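Local coordinates for cyanuric acid amidohydrolase (Azorhizobium caulinodans, PDB 4NQ3), which catalyses the hydrolytic opening of the s-triazine ring of cyanuric acid to carboxybiuret, which loses carbon dioxide spontaneously to give biuret, at residues 18-21 against 22-26; 27-31 against 32-36; 115-119 against 120-124; 129-132 against 133-137; 158-162 against 163-167. All blocks are in the same frame, centred on the assembly; numbering follows the deposited sequence.

Contact 1 of 5, residues 18-21 against 22-26; sequences SGLA and AAIAT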
loop_
_atom_site.group_PDB
_atom_site.type_symbol
_atom_site.label_atom_id
_atom_site.label_comp_id
_atom_site.label_asym_id
_atom_site.label_seq_id
_atom_site.Cartn_x
_atom_site.Cartn_y
_atom_site.Cartn_z
ATOM N N SER A 18 -5.227 -22.024 18.949
ATOM C CA SER A 18 -5.355 -23.481 19.035
ATOM C C SER A 18 -4.096 -24.187 19.570
ATOM O O SER A 18 -4.192 -25.195 20.275
ATOM C CB SER A 18 -5.747 -24.044 17.670
ATOM O OG SER A 18 -4.692 -23.940 16.734
ATOM N N GLY A 19 -2.919 -23.676 19.233
ATOM C CA GLY A 19 -1.707 -24.352 19.619
ATOM C C GLY A 19 -1.418 -24.074 21.069
ATOM O O GLY A 19 -0.837 -24.901 21.777
ATOM N N LEU A 20 -1.822 -22.898 21.530
ATOM C CA LEU A 20 -1.606 -22.592 22.927
ATOM C C LEU A 20 -2.592 -23.408 23.758
ATOM O O LEU A 20 -2.230 -23.909 24.826
ATOM C CB LEU A 20 -1.750 -21.097 23.201
ATOM C CG LEU A 20 -1.747 -20.766 24.700
ATOM C CD1 LEU A 20 -0.556 -21.419 25.383
ATOM C CD2 LEU A 20 -1.733 -19.262 24.930
ATOM N N ALA A 21 -3.827 -23.561 23.270
ATOM C CA ALA A 21 -4.799 -24.460 23.904
ATOM C C ALA A 21 -4.261 -25.875 24.067
ATOM O O ALA A 21 -4.387 -26.480 25.128
ATOM C CB ALA A 21 -6.061 -24.505 23.112
ATOM N N ALA A 22 -3.683 -26.412 22.999
ATOM C CA ALA A 22 -3.171 -27.782 23.010
ATOM C C ALA A 22 -2.002 -27.915 23.971
ATOM O O ALA A 22 -1.883 -28.929 24.667
ATOM C CB ALA A 22 -2.757 -28.221 21.622
ATOM N N ALA A 23 -1.129 -26.908 24.003
ATOM C CA ALA A 23 0.014 -26.977 24.894
ATOM C C ALA A 23 -0.473 -26.978 26.328
ATOM O O ALA A 23 0.098 -27.663 27.162
ATOM C CB ALA A 23 0.966 -25.835 24.657
ATOM N N ILE A 24 -1.571 -26.278 26.604
ATOM C CA ILE A 24 -2.106 -26.252 27.964
ATOM C C ILE A 24 -2.787 -27.558 28.298
ATOM O O ILE A 24 -2.603 -28.107 29.370
ATOM C CB ILE A 24 -3.117 -25.121 28.166
ATOM C CG1 ILE A 24 -2.412 -23.782 28.061
ATOM C CG2 ILE A 24 -3.839 -25.286 29.489
ATOM C CD1 ILE A 24 -3.327 -22.642 28.138
ATOM N N ALA A 25 -3.551 -28.069 27.346
ATOM C CA ALA A 25 -4.265 -29.315 27.514
ATOM C C ALA A 25 -3.312 -30.496 27.741
ATOM O O ALA A 25 -3.603 -31.379 28.546
ATOM C CB ALA A 25 -5.140 -29.559 26.307
ATOM N N THR A 26 -2.170 -30.515 27.059
ATOM C CA THR A 26 -1.219 -31.597 27.265
ATOM C C THR A 26 -0.272 -31.312 28.446
ATOM O O THR A 26 0.663 -32.079 28.710
ATOM C CB THR A 26 -0.402 -31.865 25.995
ATOM O OG1 THR A 26 0.421 -30.727 25.709
ATOM C CG2 THR A 26 -1.317 -32.132 24.801
#
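Leu20 and Ile24, one helical turn apart, meet on the face of helix 18-25 that turns to the protein interior. Leu20 has CG anti to its backbone N (chi1 171°), and Leu20 CD1 comes to 4.0 Å from Ile24 CG1, with Ile24 CD1 barely farther, the two side chains crossing obliquely. Beneath them the backbone pairs in the regular i to i+4 manner. Ser18 O accepts from Ala22 N at 3.0 Å, and Gly19 O from Ala23 N at the same distance. Leu20 O takes the N-H of Ile24, while Ala21 O takes that of Ala25 at 2.9 Å. The end of the helix is handled differently, because Ala22 O receives two donors from one residue. Thr26 N binds it at 2.9 Å and Thr26 OG1 at 3.1 Å from Ala22 O, arriving from opposite faces of the carbonyl plane. Thr26 thereby ties its own hydroxyl back to the last turn as the chain leaves helical geometry. At the other end Ser18 OG is hydrogen-bonded to Asp16. The neighbouring helix, 51-67, brings Leu59 against Leu20, and Leu62 and His66 against Ile24. Replacing Ile24 by an alanine would probably deprive Leu20 CD1 of this neighbour and open a gap toward Leu62 and His66. On leaving helix 18-25 the chain folds back, and Ala23 holds Ile29 by a backbone bond ahead of strand 34-41.

Contact 2 of 5, residues 27-31 against 32-36; sequences GAIAP and AGILA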
loop_
_atom_site.group_PDB
_atom_site.type_symbol
_atom_site.label_atom_id
_atom_site.label_comp_id
_atom_site.label_asym_id
_atom_site.label_seq_id
_atom_site.Cartn_x
_atom_site.Cartn_y
_atom_site.Cartn_z
ATOM N N GLY A 27 -0.521 -30.220 29.170
ATOM C CA GLY A 27 0.292 -29.880 30.324
ATOM C C GLY A 27 1.723 -29.506 29.960
ATOM O O GLY A 27 2.609 -29.442 30.811
ATOM N N ALA A 28 1.965 -29.261 28.683
ATOM C CA ALA A 28 3.240 -28.713 28.281
ATOM C C ALA A 28 3.431 -27.305 28.883
ATOM O O ALA A 28 4.543 -26.912 29.264
ATOM C CB ALA A 28 3.334 -28.676 26.773
ATOM N N ILE A 29 2.341 -26.554 28.984
ATOM C CA ILE A 29 2.373 -25.226 29.589
ATOM C C ILE A 29 1.360 -25.180 30.726
ATOM O O ILE A 29 0.190 -25.568 30.537
ATOM C CB ILE A 29 2.029 -24.115 28.565
ATOM C CG1 ILE A 29 2.996 -24.142 27.388
ATOM C CG2 ILE A 29 1.996 -22.755 29.233
ATOM C CD1 ILE A 29 2.530 -23.307 26.233
ATOM N N ALA A 30 1.782 -24.710 31.897
ATOM C CA ALA A 30 0.841 -24.574 33.015
ATOM C C ALA A 30 0.422 -23.114 33.142
ATOM O O ALA A 30 1.255 -22.245 33.402
ATOM C CB ALA A 30 1.452 -25.060 34.278
ATOM N N PRO A 31 -0.869 -22.831 32.919
ATOM C CA PRO A 31 -1.378 -21.454 32.821
ATOM C C PRO A 31 -0.973 -20.589 33.998
ATOM O O PRO A 31 -0.688 -19.411 33.793
ATOM C CB PRO A 31 -2.892 -21.641 32.780
ATOM C CG PRO A 31 -3.068 -22.949 32.175
ATOM C CD PRO A 31 -1.937 -23.816 32.718
ATOM N N ALA A 32 -0.937 -21.167 35.196
ATOM C CA ALA A 32 -0.569 -20.428 36.401
ATOM C C ALA A 32 0.796 -19.769 36.265
ATOM O O ALA A 32 1.029 -18.684 36.802
ATOM C CB ALA A 32 -0.587 -21.340 37.600
ATOM N N GLY A 33 1.680 -20.398 35.503
ATOM C CA GLY A 33 3.053 -19.939 35.401
ATOM C C GLY A 33 3.364 -19.116 34.166
ATOM O O GLY A 33 4.528 -18.822 33.873
ATOM N N ILE A 34 2.330 -18.756 33.417
ATOM C CA ILE A 34 2.536 -17.942 32.233
ATOM C C ILE A 34 2.786 -16.502 32.657
ATOM O O ILE A 34 1.925 -15.871 33.261
ATOM C CB ILE A 34 1.343 -17.999 31.289
ATOM C CG1 ILE A 34 1.226 -19.380 30.672
ATOM C CG2 ILE A 34 1.482 -16.975 30.200
ATOM C CD1 ILE A 34 0.067 -19.476 29.692
ATOM N N LEU A 35 3.980 -16.003 32.362
ATOM C CA LEU A 35 4.339 -14.632 32.686
ATOM C C LEU A 35 3.985 -13.659 31.568
ATOM O O LEU A 35 3.412 -12.596 31.838
ATOM C CB LEU A 35 5.823 -14.520 33.011
ATOM C CG LEU A 35 6.145 -15.232 34.308
ATOM C CD1 LEU A 35 7.588 -15.018 34.672
ATOM C CD2 LEU A 35 5.250 -14.661 35.371
ATOM N N ALA A 36 4.346 -13.991 30.327
ATOM C CA ALA A 36 4.111 -13.067 29.221
ATOM C C ALA A 36 3.966 -13.820 27.932
ATOM O O ALA A 36 4.489 -14.910 27.802
ATOM C CB ALA A 36 5.248 -12.052 29.109
#
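Two successive i to i+3 bonds, Ala30 to Gly33 and Pro31 to Ile34, turn the chain abruptly into strand 34-41, and in both the donor stands well above the plane of the carbonyl. Gly33 N approaches Ala30 O at 2.8 Å. The second is the steeper: Ile34 N lies 3.1 Å from Pro31 O and 63° out of its carbonyl plane, although the N-H itself points almost straight at the oxygen (166°). This is the tight winding of a 3-10 turn. Pro31, having no N-H to offer, suits the start of such a turn, and Gly33 ends it without a side chain.

The turn folds two isoleucines together. Ile29 CG2 is anti to the backbone N and meets Ile34 CG1 at 3.7 Å, with Ile34 CD1 at 3.8 Å from the same Ile29 CG2. Ile34 CD1 also comes to 4.0 Å from Pro31 CA. The CG2 methyl of Ile29 thus rests against the CG1-CD1 arm of Ile34, both residues being buried.

Around this corner, Ile29 rests on His7 and Ile9 of strand 2-10, while Ala30 N is hydrogen-bonded to Glu94. Pro31 packs on His66 and Met67 of helix 51-67, and Ile34 on Leu63 of the same helix. In its sheet, Leu35 and Ala36 both pair with Phe93 of strand 89-97, a classic beta bulge; the Leu35 side chain packs on Ile109 and Arg111 of strand 106-113, which belongs to another sheet.

Contact 3 of 5, residues 115-119 against 120-124; sequences PDLPF and EALGR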
loop_
_atom_site.group_PDB
_atom_site.type_symbol
_atom_site.label_atom_id
_atom_site.label_comp_id
_atom_site.label_asym_id
_atom_site.label_seq_id
_atom_site.Cartn_x
_atom_site.Cartn_y
_atom_site.Cartn_z
ATOM N N PRO A 115 -0.007 2.111 34.840
ATOM C CA PRO A 115 -1.326 2.705 34.681
ATOM C C PRO A 115 -1.428 3.273 33.286
ATOM O O PRO A 115 -0.403 3.389 32.589
ATOM C CB PRO A 115 -1.342 3.825 35.717
ATOM C CG PRO A 115 -0.193 3.530 36.621
ATOM C CD PRO A 115 0.830 2.881 35.767
ATOM N N ASP A 116 -2.624 3.707 32.924
ATOM C CA ASP A 116 -2.822 4.351 31.653
ATOM C C ASP A 116 -1.877 5.542 31.531
ATOM O O ASP A 116 -1.476 6.151 32.531
ATOM C CB ASP A 116 -4.276 4.763 31.519
ATOM C CG ASP A 116 -5.160 3.608 31.069
ATOM O OD1 ASP A 116 -4.656 2.447 31.055
ATOM O OD2 ASP A 116 -6.357 3.862 30.750
ATOM N N LEU A 117 -1.477 5.825 30.300
ATOM C CA LEU A 117 -0.574 6.928 29.997
ATOM C C LEU A 117 -1.345 8.108 29.442
ATOM O O LEU A 117 -1.919 7.997 28.348
ATOM C CB LEU A 117 0.471 6.485 28.972
ATOM C CG LEU A 117 1.383 7.580 28.431
ATOM C CD1 LEU A 117 2.352 8.036 29.499
ATOM C CD2 LEU A 117 2.104 7.121 27.168
ATOM N N PRO A 118 -1.344 9.242 30.172
ATOM C CA PRO A 118 -1.952 10.505 29.711
ATOM C C PRO A 118 -1.448 10.862 28.319
ATOM O O PRO A 118 -0.246 10.778 28.089
ATOM C CB PRO A 118 -1.481 11.530 30.735
ATOM C CG PRO A 118 -1.101 10.724 31.945
ATOM C CD PRO A 118 -0.608 9.404 31.436
ATOM N N PHE A 119 -2.343 11.210 27.401
ATOM C CA PHE A 119 -1.950 11.441 26.012
ATOM C C PHE A 119 -0.893 12.532 25.885
ATOM O O PHE A 119 -0.126 12.568 24.920
ATOM C CB PHE A 119 -3.171 11.806 25.171
ATOM C CG PHE A 119 -4.109 10.661 24.935
ATOM C CD1 PHE A 119 -3.643 9.362 24.922
ATOM C CD2 PHE A 119 -5.471 10.886 24.774
ATOM C CE1 PHE A 119 -4.513 8.302 24.705
ATOM C CE2 PHE A 119 -6.357 9.832 24.572
ATOM C CZ PHE A 119 -5.881 8.544 24.543
ATOM N N GLU A 120 -0.843 13.425 26.862
ATOM C CA GLU A 120 0.096 14.539 26.794
ATOM C C GLU A 120 1.431 14.174 27.428
ATOM O O GLU A 120 2.348 15.001 27.475
ATOM C CB GLU A 120 -0.498 15.777 27.450
ATOM C CG GLU A 120 -0.876 15.588 28.899
ATOM C CD GLU A 120 -2.257 14.973 29.077
ATOM O OE1 GLU A 120 -2.900 15.248 30.117
ATOM O OE2 GLU A 120 -2.710 14.236 28.164
ATOM N N ALA A 121 1.524 12.950 27.944
ATOM C CA ALA A 121 2.788 12.444 28.462
ATOM C C ALA A 121 3.549 11.628 27.403
ATOM O O ALA A 121 4.759 11.470 27.486
ATOM C CB ALA A 121 2.553 11.620 29.692
ATOM N N LEU A 122 2.835 11.128 26.404
ATOM C CA LEU A 122 3.433 10.265 25.384
ATOM C C LEU A 122 4.530 11.028 24.662
ATOM O O LEU A 122 4.357 12.188 24.312
ATOM C CB LEU A 122 2.357 9.760 24.404
ATOM C CG LEU A 122 2.788 8.845 23.252
ATOM C CD1 LEU A 122 1.766 7.729 23.004
ATOM C CD2 LEU A 122 3.014 9.656 21.975
ATOM N N GLY A 123 5.684 10.398 24.490
ATOM C CA GLY A 123 6.814 11.046 23.829
ATOM C C GLY A 123 7.479 12.119 24.690
ATOM O O GLY A 123 8.325 12.873 24.217
ATOM N N ARG A 124 7.131 12.171 25.972
ATOM C CA ARG A 124 7.702 13.176 26.871
ATOM C C ARG A 124 8.183 12.540 28.176
ATOM O O ARG A 124 8.009 11.344 28.371
ATOM C CB ARG A 124 6.674 14.268 27.127
ATOM C CG ARG A 124 6.289 15.017 25.865
ATOM C CD ARG A 124 5.206 16.005 26.158
ATOM N NE ARG A 124 4.936 16.924 25.055
ATOM C CZ ARG A 124 3.749 17.493 24.853
ATOM N NH1 ARG A 124 2.746 17.249 25.679
ATOM N NH2 ARG A 124 3.550 18.314 23.840
#
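Glu120 doubles back on Pro118, the residue two places before it. Its CB sits 3.6 Å from Phe119 C, and CG takes the crowded position between backbone N and carbonyl carbon (chi1 59°). A bend at chi2 (-84°) then returns the carboxylate toward the proline: Glu120 CD lies 3.9 Å from Pro118 CB, and OE1 flanks the same methylene. Glu120 OE2 lies alongside the peptide between Phe119 and Glu120, 3.4 Å from Phe119 C. The charge is met from outside, OE1 forming a salt bridge with Arg171.

Beneath this acid, the turn is closed by Ala121 N, which binds Pro118 O at 2.8 Å from well above the carbonyl plane. Leu117 covers the inner side with both branches: CD1 meets Ala121 CB at 3.6 Å, and CD2 touches Leu122 CB at 3.8 Å, the two leucines crossing at about a right angle. Farther on, Arg124 runs its extended side chain back so that NH1 donates to Glu120 O at 2.9 Å; NH1 also binds Thr174 O.

The backbone angles of Phe119 and Glu120 fit a type I turn, and a type II turn from Ala121 to Arg124 follows, with glycine at its positive-phi position. Such consecutive turns lead the chain from strand 106-113 to Arg124, the N-cap residue of helix 125-141, and place the side chain of Leu122 about 6 Å from that of the substrate-binding Ser227.

Contact 4 of 5, residues 129-132 against 133-137; sequences RMVA and QAVRR. With SO4 (sulfate ion), chain F.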
loop_
_atom_site.group_PDB
_atom_site.type_symbol
_atom_site.label_atom_id
_atom_site.label_comp_id
_atom_site.label_asym_id
_atom_site.label_seq_id
_atom_site.Cartn_x
_atom_site.Cartn_y
_atom_site.Cartn_z
ATOM N N ARG A 129 9.576 8.375 32.572
ATOM C CA ARG A 129 9.638 8.042 33.989
ATOM C C ARG A 129 8.726 6.879 34.298
ATOM O O ARG A 129 9.050 6.033 35.131
ATOM C CB ARG A 129 9.279 9.241 34.852
ATOM C CG ARG A 129 10.289 10.385 34.784
ATOM C CD ARG A 129 9.866 11.455 35.758
ATOM N NE ARG A 129 10.185 12.800 35.296
ATOM C CZ ARG A 129 11.409 13.325 35.260
ATOM N NH1 ARG A 129 12.469 12.622 35.674
ATOM N NH2 ARG A 129 11.570 14.563 34.807
HETATM N N MSE A 130 7.588 6.827 33.612
HETATM C CA MSE A 130 6.604 5.783 33.885
HETATM C C MSE A 130 7.200 4.417 33.561
HETATM O O MSE A 130 7.136 3.492 34.366
HETATM C CB MSE A 130 5.313 6.022 33.086
HETATM C CG MSE A 130 4.239 5.030 33.415
HETATM SE SE MSE A 130 2.525 5.403 32.592
HETATM C CE MSE A 130 2.248 7.181 33.317
ATOM N N VAL A 131 7.813 4.313 32.390
ATOM C CA VAL A 131 8.385 3.063 31.939
ATOM C C VAL A 131 9.592 2.702 32.799
ATOM O O VAL A 131 9.738 1.549 33.224
ATOM C CB VAL A 131 8.783 3.164 30.450
ATOM C CG1 VAL A 131 9.623 1.995 30.026
ATOM C CG2 VAL A 131 7.530 3.269 29.576
ATOM N N ALA A 132 10.413 3.701 33.119
ATOM C CA ALA A 132 11.592 3.478 33.949
ATOM C C ALA A 132 11.224 2.821 35.269
ATOM O O ALA A 132 11.878 1.865 35.700
ATOM C CB ALA A 132 12.301 4.771 34.199
ATOM N N GLN A 133 10.177 3.341 35.908
ATOM C CA GLN A 133 9.693 2.802 37.172
ATOM C C GLN A 133 9.248 1.361 36.972
ATOM O O GLN A 133 9.593 0.489 37.772
ATOM C CB GLN A 133 8.559 3.660 37.746
ATOM C CG GLN A 133 9.046 4.788 38.687
ATOM C CD GLN A 133 8.065 5.985 38.802
ATOM O OE1 GLN A 133 6.933 5.950 38.292
ATOM N NE2 GLN A 133 8.528 7.065 39.445
ATOM N N ALA A 134 8.448 1.116 35.931
ATOM C CA ALA A 134 7.994 -0.240 35.634
ATOM C C ALA A 134 9.149 -1.220 35.377
ATOM O O ALA A 134 9.145 -2.358 35.878
ATOM C CB ALA A 134 7.069 -0.226 34.451
ATOM N N VAL A 135 10.153 -0.777 34.620
ATOM C CA VAL A 135 11.287 -1.647 34.327
ATOM C C VAL A 135 12.040 -2.014 35.594
ATOM O O VAL A 135 12.545 -3.136 35.711
ATOM C CB VAL A 135 12.266 -1.016 33.355
ATOM C CG1 VAL A 135 13.440 -1.929 33.163
ATOM C CG2 VAL A 135 11.583 -0.771 32.040
ATOM N N ARG A 136 12.106 -1.087 36.552
ATOM C CA ARG A 136 12.752 -1.406 37.823
ATOM C C ARG A 136 11.944 -2.506 38.538
ATOM O O ARG A 136 12.518 -3.505 39.000
ATOM C CB ARG A 136 12.914 -0.155 38.687
ATOM C CG ARG A 136 14.059 0.759 38.242
ATOM C CD ARG A 136 14.025 2.081 39.016
ATOM N NE ARG A 136 14.838 3.154 38.420
ATOM C CZ ARG A 136 14.361 4.361 38.087
ATOM N NH1 ARG A 136 13.075 4.660 38.288
ATOM N NH2 ARG A 136 15.165 5.279 37.557
ATOM N N ARG A 137 10.619 -2.349 38.589
ATOM C CA ARG A 137 9.741 -3.359 39.177
ATOM C C ARG A 137 9.906 -4.718 38.527
ATOM O O ARG A 137 10.086 -5.710 39.220
ATOM C CB ARG A 137 8.277 -2.930 39.091
ATOM C CG ARG A 137 7.841 -1.998 40.213
ATOM C CD ARG A 137 6.370 -1.662 40.124
ATOM N NE ARG A 137 6.173 -0.489 39.287
ATOM C CZ ARG A 137 5.291 -0.418 38.303
ATOM N NH1 ARG A 137 4.533 -1.470 38.018
ATOM N NH2 ARG A 137 5.182 0.696 37.596
HETATM S S SO4 F . 3.273 -4.288 38.444
HETATM O O1 SO4 F . 4.344 -3.794 39.313
HETATM O O2 SO4 F . 1.956 -4.074 39.046
HETATM O O3 SO4 F . 3.312 -3.548 37.188
HETATM O O4 SO4 F . 3.474 -5.723 38.214
#
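Arg129 to Ala132 give their carbonyls to Gln133 to Arg136 in four regular i to i+4 helical bonds, of which Val135 N to Val131 O (2.7 Å) runs nearly along the C=O axis.

On the inner side Val131 CG1 meets Val135 CG2 at 3.9 Å, lining up two valines one turn apart on that face of the helix. Val131 packs on Ser191 and Val135 on Ile195, both of helix 180-199, while Ala134 and Val135 also lie on Ile236 of strand 235-242. The outer side carries the long chains. Arg136 extends back over the preceding turn until NH1 is 4.2 Å from Ala132 CB, whose methyl covers one face of the guanidinium. Gln133 follows the backbone of the previous turn, its CD 3.8 Å from Arg129 O.

Arg137 turns the other way. A bend at chi3 (-89°) turns its guanidinium back beside the preceding turn, with Ala134 CA 3.5 Å above one face, toward its rim. The sulfate lies at the edge of the group: Arg137 NH1 donates to sulfate O1 at 2.7 Å, with an N-H...O angle of 164°. NH1 is also bonded to His113 O, and His113 N binds the sulfate.

The ion probably came from the crystallisation liquor, yet its grip by a guanidinium and a backbone N-H is consistent with a surface spot that favours anions. Arg129 is in a salt bridge with Glu204 and also with another sulfate, so the arginines here may favour anions.

Contact 5 of 5, residues 158-162 against 163-167; sequences PLLTA and MRVKE. With SO4 (sulfate ion), chain H.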
loop_
_atom_site.group_PDB
_atom_site.type_symbol
_atom_site.label_atom_id
_atom_site.label_comp_id
_atom_site.label_asym_id
_atom_site.label_seq_id
_atom_site.Cartn_x
_atom_site.Cartn_y
_atom_site.Cartn_z
ATOM N N PRO A 158 1.750 2.657 23.975
ATOM C CA PRO A 158 0.578 3.148 23.252
ATOM C C PRO A 158 0.959 4.017 22.075
ATOM O O PRO A 158 2.149 4.081 21.760
ATOM C CB PRO A 158 -0.175 3.951 24.321
ATOM C CG PRO A 158 0.867 4.407 25.236
ATOM C CD PRO A 158 1.892 3.308 25.288
ATOM N N LEU A 159 -0.033 4.614 21.408
ATOM C CA LEU A 159 0.209 5.561 20.321
ATOM C C LEU A 159 -0.948 6.538 20.267
ATOM O O LEU A 159 -1.902 6.408 21.028
ATOM C CB LEU A 159 0.371 4.836 18.983
ATOM C CG LEU A 159 -0.791 3.933 18.524
ATOM C CD1 LEU A 159 -1.978 4.749 18.025
ATOM C CD2 LEU A 159 -0.336 2.968 17.469
ATOM N N LEU A 160 -0.884 7.491 19.348
ATOM C CA LEU A 160 -1.967 8.458 19.185
ATOM C C LEU A 160 -2.720 8.292 17.856
ATOM O O LEU A 160 -2.127 8.060 16.793
ATOM C CB LEU A 160 -1.425 9.884 19.277
ATOM C CG LEU A 160 -0.735 10.253 20.587
ATOM C CD1 LEU A 160 -0.289 11.695 20.552
ATOM C CD2 LEU A 160 -1.684 10.030 21.751
ATOM N N THR A 161 -4.039 8.397 17.930
ATOM C CA THR A 161 -4.861 8.496 16.738
ATOM C C THR A 161 -5.410 9.912 16.651
ATOM O O THR A 161 -5.333 10.672 17.619
ATOM C CB THR A 161 -6.025 7.521 16.760
ATOM O OG1 THR A 161 -6.890 7.881 17.845
ATOM C CG2 THR A 161 -5.525 6.077 16.926
ATOM N N ALA A 162 -5.980 10.264 15.502
ATOM C CA ALA A 162 -6.578 11.581 15.342
ATOM C C ALA A 162 -7.560 11.857 16.488
ATOM O O ALA A 162 -7.511 12.927 17.111
ATOM C CB ALA A 162 -7.272 11.690 13.985
HETATM N N MSE A 163 -8.418 10.874 16.783
HETATM C CA MSE A 163 -9.450 11.031 17.807
HETATM C C MSE A 163 -8.819 11.367 19.170
HETATM O O MSE A 163 -9.287 12.252 19.888
HETATM C CB MSE A 163 -10.306 9.768 17.906
HETATM C CG MSE A 163 -11.602 9.921 18.706
HETATM SE SE MSE A 163 -12.840 8.482 18.264
HETATM C CE MSE A 163 -14.571 9.267 18.731
ATOM N N ARG A 164 -7.731 10.683 19.497
ATOM C CA ARG A 164 -7.081 10.851 20.784
ATOM C C ARG A 164 -6.421 12.236 20.918
ATOM O O ARG A 164 -6.415 12.842 21.994
ATOM C CB ARG A 164 -6.052 9.740 20.969
ATOM C CG ARG A 164 -6.668 8.400 21.183
ATOM C CD ARG A 164 -5.636 7.337 21.426
ATOM N NE ARG A 164 -6.230 6.021 21.216
ATOM C CZ ARG A 164 -5.592 4.860 21.334
ATOM N NH1 ARG A 164 -4.307 4.800 21.665
ATOM N NH2 ARG A 164 -6.249 3.746 21.093
ATOM N N VAL A 165 -5.848 12.721 19.827
ATOM C CA VAL A 165 -5.248 14.045 19.821
ATOM C C VAL A 165 -6.316 15.113 20.057
ATOM O O VAL A 165 -6.107 16.063 20.814
ATOM C CB VAL A 165 -4.526 14.331 18.507
ATOM C CG1 VAL A 165 -4.303 15.826 18.346
ATOM C CG2 VAL A 165 -3.216 13.542 18.436
ATOM N N LYS A 166 -7.453 14.971 19.381
ATOM C CA LYS A 166 -8.518 15.944 19.542
ATOM C C LYS A 166 -9.140 15.826 20.935
ATOM O O LYS A 166 -9.603 16.828 21.485
ATOM C CB LYS A 166 -9.575 15.790 18.436
ATOM C CG LYS A 166 -9.108 16.240 17.049
ATOM C CD LYS A 166 -8.702 17.723 17.045
ATOM C CE LYS A 166 -7.811 18.098 15.836
ATOM N NZ LYS A 166 -7.502 19.573 15.703
ATOM N N GLU A 167 -9.116 14.632 21.533
ATOM C CA GLU A 167 -9.606 14.491 22.915
ATOM C C GLU A 167 -8.730 15.294 23.852
ATOM O O GLU A 167 -9.225 16.010 24.712
ATOM C CB GLU A 167 -9.634 13.032 23.391
ATOM C CG GLU A 167 -10.695 12.151 22.715
ATOM C CD GLU A 167 -10.708 10.703 23.229
ATOM O OE1 GLU A 167 -10.455 10.507 24.450
ATOM O OE2 GLU A 167 -10.954 9.774 22.407
HETATM S S SO4 H . -9.432 5.360 18.963
HETATM O O1 SO4 H . -10.105 4.116 19.355
HETATM O O2 SO4 H . -9.869 5.854 17.646
HETATM O O3 SO4 H . -8.013 5.031 18.931
HETATM O O4 SO4 H . -9.660 6.414 19.964
HETATM O O HOH W 1 -2.371 2.757 22.173
#
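Arg164 reaches back over Thr161 to Leu159, and polar bonds carry most of the contact. Its chain is extended from CG to NE, with CG anti to the carbonyl carbon (chi1 -71°), which brings NH1 to 3.0 Å from Leu159 O. This bond is bent, at 132°. A water joins the same two residues, accepting from Arg164 NH1 at 2.9 Å and from Leu159 N. NH2 is bonded to Ile229 O, so the guanidinium ties two loops together.

The capping bond is weak: Thr161 OG1 accepts from Arg164 N at 3.4 Å. Separately, Val165 N binds Thr161 O at 3.1 Å as a regular backbone bond of the helix.

A sulfate, probably from the crystallisation liquor, forms a further group. Thr161 OG1 donates to sulfate O3 at 3.3 Å, and weak bonds from Arg164 NE and NH2 converge on that oxygen.

Packing contacts are fewer: Thr161 CG2 lies over one face of the guanidinium, and Leu160 CD1 meets Val165 CG2 at 4.1 Å, their chains at about a right angle. A leucine in place of Arg164 would probably leave Leu159 O and Ile229 O without this donor and the water with one partner fewer.

Asp303 of a neighbouring subunit accepts from Ala162 N, adding to the first turn a bond across the interface. The whole is a threonine N-cap opening helix 162-170, just after the strand that carries the catalytic Lys156; Pro158 O binds Ser227 OG, a substrate-binding residue.

The five contacts follow one another along the chain, and none nests within or crosses another; contacts 1 and 4 lie within helices, while 2, 3 and 5 form turns or a helix start. Contacts 1 and 2 lie in what is predicted to be the first repeating unit and adjoin, Ile24 CG2 resting on Pro31 CG at 3.6 Å, so the end of helix 18-25 is bound to the entry of strand 34-41. Contacts 3, 4 and 5 lie in the predicted second unit. Contact 3 touches contact 4 where Met130 packs on Leu117, and contact 5 where Phe119 lies on Arg164 and Leu117 on Pro158, thus joining helix 125-141 to the start of helix 162-170. Contacts 4 and 5 do not touch.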